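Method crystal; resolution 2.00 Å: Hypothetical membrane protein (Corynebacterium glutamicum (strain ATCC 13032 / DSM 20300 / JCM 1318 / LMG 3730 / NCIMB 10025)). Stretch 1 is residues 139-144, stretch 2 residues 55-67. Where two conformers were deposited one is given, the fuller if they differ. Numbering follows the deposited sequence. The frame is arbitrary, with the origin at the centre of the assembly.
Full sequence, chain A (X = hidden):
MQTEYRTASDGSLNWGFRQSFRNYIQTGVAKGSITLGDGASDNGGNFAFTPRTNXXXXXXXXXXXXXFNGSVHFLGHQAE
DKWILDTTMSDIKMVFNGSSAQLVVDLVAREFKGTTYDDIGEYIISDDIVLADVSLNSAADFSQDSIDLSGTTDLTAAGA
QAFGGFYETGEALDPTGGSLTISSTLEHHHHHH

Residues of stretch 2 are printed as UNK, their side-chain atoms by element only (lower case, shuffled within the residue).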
ATOM      1  N   ALA A 139      18.590   3.709   7.690  1.00 42.03           N
ATOM      2  CA  ALA A 139      18.943   3.444   6.304  1.00 43.38           C
ATOM      3  C   ALA A 139      18.796   1.960   6.008  1.00 45.01           C
ATOM      4  O   ALA A 139      19.243   1.114   6.784  1.00 46.84           O
ATOM      5  CB  ALA A 139      20.374   3.895   6.008  1.00 47.25           C
ATOM      6  N   ALA A 140      18.176   1.642   4.878  1.00 38.04           N
ATOM      7  CA  ALA A 140      18.160   0.261   4.419  1.00 39.14           C
ATOM      8  C   ALA A 140      19.557  -0.156   3.957  1.00 40.34           C
ATOM      9  O   ALA A 140      20.229   0.577   3.224  1.00 42.10           O
ATOM     10  CB  ALA A 140      17.144   0.088   3.292  1.00 35.94           C
ATOM     11  N   ASP A 141      19.993  -1.339   4.381  1.00 39.02           N
ATOM     12  CA  ASP A 141      21.312  -1.865   4.020  1.00 40.01           C
ATOM     13  C   ASP A 141      21.147  -3.358   3.754  1.00 39.89           C
ATOM     14  O   ASP A 141      21.075  -4.151   4.696  1.00 40.63           O
ATOM     15  CB  ASP A 141      22.318  -1.595   5.128  1.00 47.34           C
ATOM     16  CG  ASP A 141      23.741  -2.034   4.775  1.00 47.45           C
ATOM     17  OD1 ASP A 141      23.959  -2.762   3.772  1.00 44.81           O
ATOM     18  OD2 ASP A 141      24.649  -1.625   5.528  1.00 47.87           O
ATOM     19  N   PHE A 142      21.084  -3.734   2.473  1.00 39.16           N
ATOM     20  CA  PHE A 142      20.859  -5.130   2.110  1.00 44.15           C
ATOM     21  C   PHE A 142      22.049  -6.027   2.421  1.00 45.24           C
ATOM     22  O   PHE A 142      21.914  -7.253   2.332  1.00 42.87           O
ATOM     23  CB  PHE A 142      20.505  -5.247   0.626  1.00 40.46           C
ATOM     24  CG  PHE A 142      19.086  -4.852   0.308  1.00 42.92           C
ATOM     25  CD1 PHE A 142      18.044  -5.755   0.477  1.00 45.73           C
ATOM     26  CD2 PHE A 142      18.789  -3.575  -0.151  1.00 39.33           C
ATOM     27  CE1 PHE A 142      16.727  -5.389   0.190  1.00 45.66           C
ATOM     28  CE2 PHE A 142      17.473  -3.204  -0.443  1.00 37.88           C
ATOM     29  CZ  PHE A 142      16.447  -4.117  -0.270  1.00 37.67           C
ATOM     30  N   SER A 143      23.205  -5.466   2.777  1.00 45.16           N
ATOM     31  CA  SER A 143      24.298  -6.314   3.242  1.00 47.82           C
ATOM     32  C   SER A 143      24.160  -6.694   4.711  1.00 52.80           C
ATOM     33  O   SER A 143      24.954  -7.498   5.200  1.00 58.55           O
ATOM     34  CB  SER A 143      25.644  -5.631   3.037  1.00 44.76           C
ATOM     35  OG  SER A 143      25.866  -4.694   4.073  1.00 50.00           O
ATOM     36  N   GLN A 144      23.197  -6.136   5.434  0.52 50.19           N
ATOM     37  CA  GLN A 144      22.993  -6.527   6.817  0.52 53.19           C
ATOM     38  C   GLN A 144      21.921  -7.609   6.897  0.52 53.71           C
ATOM     39  O   GLN A 144      21.278  -7.962   5.905  0.52 55.50           O
ATOM     40  CB  GLN A 144      22.633  -5.316   7.685  0.52 52.43           C
ATOM     41  CG  GLN A 144      23.720  -4.232   7.743  0.52 53.89           C
ATOM     42  CD  GLN A 144      24.986  -4.655   8.499  0.52 56.06           C
ATOM     43  OE1 GLN A 144      25.611  -5.672   8.191  0.52 55.28           O
ATOM     44  NE2 GLN A 144      25.371  -3.855   9.487  0.52 58.24           N
ATOM     45  N   UNK A  55      11.291 -12.484  -4.742  1.00 43.49           N
ATOM     46  CA  UNK A  55      10.791 -11.133  -4.896  1.00 36.20           C
ATOM     47  C   UNK A  55      11.784 -10.028  -4.602  1.00 37.91           C
ATOM     48  O   UNK A  55      11.391  -8.860  -4.580  1.00 34.65           O
ATOM     49  N   UNK A  56      13.056 -10.339  -4.365  1.00 36.54           N
ATOM     50  CA  UNK A  56      14.024  -9.325  -3.962  1.00 37.91           C
ATOM     51  C   UNK A  56      15.052  -9.101  -5.062  1.00 38.07           C
ATOM     52  O   UNK A  56      15.657 -10.054  -5.563  1.00 41.07           O
ATOM     53  o   UNK A  56      13.732  -9.885  -1.622  1.00 45.89           O
ATOM     54  c   UNK A  56      15.681  -8.613  -2.240  1.00 41.12           C
ATOM     55  c   UNK A  56      14.720  -9.710  -2.653  1.00 44.59           C
ATOM     56  N   UNK A  57      15.227  -7.840  -5.451  1.00 36.29           N
ATOM     57  CA  UNK A  57      16.246  -7.438  -6.416  1.00 38.22           C
ATOM     58  C   UNK A  57      17.114  -6.396  -5.735  1.00 43.50           C
ATOM     59  O   UNK A  57      16.601  -5.382  -5.254  1.00 45.85           O
ATOM     60  c   UNK A  57      15.627  -6.860  -7.693  1.00 36.64           C
ATOM     61  c   UNK A  57      16.706  -6.377  -8.645  1.00 43.32           C
ATOM     62  o   UNK A  57      14.854  -7.862  -8.356  1.00 42.77           O
ATOM     63  N   UNK A  58      18.416  -6.639  -5.686  1.00 41.84           N
ATOM     64  CA  UNK A  58      19.335  -5.734  -5.014  1.00 42.49           C
ATOM     65  C   UNK A  58      20.313  -5.189  -6.043  1.00 45.86           C
ATOM     66  O   UNK A  58      21.033  -5.958  -6.690  1.00 46.80           O
ATOM     67  c   UNK A  58      21.069  -5.508  -3.226  1.00 37.75           C
ATOM     68  c   UNK A  58      20.063  -6.436  -3.856  1.00 41.06           C
ATOM     69  c   UNK A  58      19.033  -6.890  -2.825  1.00 37.11           C
ATOM     70  N   UNK A  59      20.333  -3.865  -6.203  1.00 38.94           N
ATOM     71  CA  UNK A  59      21.283  -3.220  -7.106  1.00 37.42           C
ATOM     72  C   UNK A  59      22.490  -2.635  -6.385  1.00 45.14           C
ATOM     73  O   UNK A  59      23.518  -2.388  -7.022  1.00 40.93           O
ATOM     74  c   UNK A  59      20.594  -2.103  -7.909  1.00 36.98           C
ATOM     75  c   UNK A  59      19.521  -2.684  -8.832  1.00 42.05           C
ATOM     76  o   UNK A  59      19.969  -1.184  -7.006  1.00 42.26           O
ATOM     77  N   UNK A  60      22.378  -2.395  -5.087  1.00 41.60           N
ATOM     78  CA  UNK A  60      23.444  -1.810  -4.294  1.00 47.21           C
ATOM     79  C   UNK A  60      23.057  -2.065  -2.849  1.00 45.32           C
ATOM     80  O   UNK A  60      21.906  -2.403  -2.570  1.00 44.74           O
ATOM     81  o   UNK A  60      24.772   0.191  -3.959  1.00 54.16           O
ATOM     82  c   UNK A  60      23.614  -0.317  -4.591  1.00 44.60           C
ATOM     83  N   UNK A  61      24.023  -1.938  -1.931  1.00 40.97           N
ATOM     84  CA  UNK A  61      23.702  -2.175  -0.521  1.00 40.00           C
ATOM     85  C   UNK A  61      22.470  -1.384  -0.091  1.00 38.98           C
ATOM     86  O   UNK A  61      21.599  -1.908   0.622  1.00 43.36           O
ATOM     87  o   UNK A  61      27.102  -2.531   0.783  1.00 56.04           O
ATOM     88  c   UNK A  61      25.980  -2.869   0.378  1.00 57.51           C
ATOM     89  o   UNK A  61      25.731  -4.030  -0.014  1.00 58.06           O
ATOM     90  c   UNK A  61      24.878  -1.811   0.381  1.00 41.48           C
ATOM     91  N   UNK A  62      22.370  -0.123  -0.521  1.00 38.79           N
ATOM     92  CA  UNK A  62      21.293   0.766  -0.087  1.00 38.05           C
ATOM     93  C   UNK A  62      20.143   0.887  -1.082  1.00 46.29           C
ATOM     94  O   UNK A  62      19.229   1.691  -0.850  1.00 37.58           O
ATOM     95  o   UNK A  62      22.404   2.714  -0.987  1.00 39.27           O
ATOM     96  c   UNK A  62      21.855   2.161   0.197  1.00 38.96           C
ATOM     97  N   UNK A  63      20.158   0.147  -2.190  1.00 36.45           N
ATOM     98  CA  UNK A  63      19.063   0.238  -3.148  1.00 38.24           C
ATOM     99  C   UNK A  63      18.623  -1.151  -3.571  1.00 38.43           C
ATOM    100  O   UNK A  63      19.449  -2.038  -3.801  1.00 37.10           O
ATOM    101  o   UNK A  63      19.919   2.942  -6.432  1.00 37.35           O
ATOM    102  c   UNK A  63      19.874   2.480  -4.076  1.00 36.79           C
ATOM    103  c   UNK A  63      20.128   3.349  -5.286  1.00 39.48           C
ATOM    104  n   UNK A  63      20.569   4.570  -5.032  1.00 37.80           N
ATOM    105  c   UNK A  63      19.434   1.072  -4.411  1.00 37.87           C
ATOM    106  N   UNK A  64      17.314  -1.319  -3.686  1.00 35.69           N
ATOM    107  CA  UNK A  64      16.745  -2.567  -4.142  1.00 37.53           C
ATOM    108  C   UNK A  64      15.245  -2.498  -4.025  1.00 32.90           C
ATOM    109  O   UNK A  64      14.685  -1.533  -3.494  1.00 34.80           O
ATOM    110  N   UNK A  65      14.591  -3.553  -4.521  1.00 34.48           N
ATOM    111  CA  UNK A  65      13.133  -3.659  -4.464  1.00 40.75           C
ATOM    112  C   UNK A  65      12.725  -4.980  -3.826  1.00 40.45           C
ATOM    113  O   UNK A  65      13.302  -6.024  -4.133  1.00 38.14           O
ATOM    114  c   UNK A  65      10.999  -3.632  -5.789  1.00 31.22           C
ATOM    115  o   UNK A  65      12.893  -2.314  -6.453  1.00 31.86           O
ATOM    116  c   UNK A  65      12.513  -3.558  -5.863  1.00 34.40           C
ATOM    117  N   UNK A  66      11.717  -4.943  -2.955  1.00 33.52           N
ATOM    118  CA  UNK A  66      11.146  -6.163  -2.392  1.00 32.20           C
ATOM    119  C   UNK A  66       9.672  -6.231  -2.774  1.00 42.35           C
ATOM    120  O   UNK A  66       8.896  -5.313  -2.468  1.00 31.38           O
ATOM    121  c   UNK A  66      11.329  -6.234  -0.871  1.00 34.38           C
ATOM    122  c   UNK A  66      12.798  -6.142  -0.518  1.00 33.99           C
ATOM    123  c   UNK A  66      10.732  -7.527  -0.338  1.00 36.37           C
ATOM    124  N   UNK A  67       9.289  -7.313  -3.451  1.00 36.69           N
ATOM    125  CA  UNK A  67       7.896  -7.560  -3.794  1.00 32.83           C
ATOM    126  C   UNK A  67       7.248  -8.372  -2.682  1.00 33.88           C
ATOM    127  O   UNK A  67       7.882  -9.256  -2.100  1.00 43.54           O
ATOM    128  c   UNK A  67       7.796  -8.310  -5.120  1.00 32.92           C
ATOM    129  c   UNK A  67       8.216  -8.305  -7.600  1.00 55.13           C
ATOM    130  o   UNK A  67       7.916  -9.521  -7.548  1.00 60.80           O
ATOM    131  o   UNK A  67       8.414  -7.695  -8.670  1.00 63.73           O
ATOM    132  c   UNK A  67       8.332  -7.529  -6.306  1.00 43.34           C
TER

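Position 55 has no atom beyond its backbone and touches nothing on stretch 1; it is Gly 55. Position 56 carries one carbon bearing an oxygen and a carbon, the beta-branched pattern of threonine. Its terminal carbon lies near Phe 142, so in Thr 56 the contact is CG2 to CE1 of Phe 142, 4.2 Å. The same branching recurs at position 57, which points away from stretch 1: Thr 57.

At position 58 one carbon bears two carbons and no heteroatom, which identifies Val 58. Its CG2 sits 3.6 Å from CD1 of Phe 142 and 3.9 Å from the ring centroid, 24° off the normal, a CH-pi contact over one face. Position 59 again has a carbon bearing oxygen and carbon, without contact to stretch 1: Thr 59, where the chain turns a corner. One carbon followed by one oxygen, directed away, makes position 60 Ser 60; only its backbone O approaches the ring, 4.1 Å from Phe 142 CD2.

Position 61 has two carbons, the second carrying two oxygens, a short carboxylate: Asp 61. Its OD1 is 3.4 Å from Ser 143 CB, while its OD2 lies 4.3 Å from Asp 141 OD1, a proximity of like charges. Position 62 has one carbon and one oxygen, hence Ser 62; its CA is 3.5 Å from Ala 140 O, with a CA-H...O angle of 148°.

Three carbons, the third carrying oxygen and nitrogen, define an amide at position 63: Gln 63, directed away. Position 64 lacks a side chain and is Gly 64. An ideal CB here would stand 3.0 Å from Phe 142 CE2 and 2.6 Å from Thr 57 O, clashing with both. Position 65 has a carbon bearing oxygen and carbon, pointing away: Thr 65. Position 66 has one carbon bearing two carbons, thus Val 66, whose CG2 meets Phe 142 CE1 at 4.1 Å near the ring plane. Position 67, with three carbons and a terminal pair of oxygens, is Glu 67, out of reach.

The contact combines one backbone anchor with one inserted ring. Phe 142 N donates to Asp 61 O at 2.7 Å and 172°, a short, nearly linear hydrogen bond at the type I turn spanning Ser 60 to Gln 63. The ring extends toward the paired strands, meeting Val 58 over a face and Val 66 at its edge. On stretch 1, Ser 143 OG and N donate to Asp 141 OD1 at 2.7 and 3.0 Å, supplying this carboxylate oxygen with two donors beside Asp 61.

Stretch 2, residues 55-67: GTTVTSDSQGTVE
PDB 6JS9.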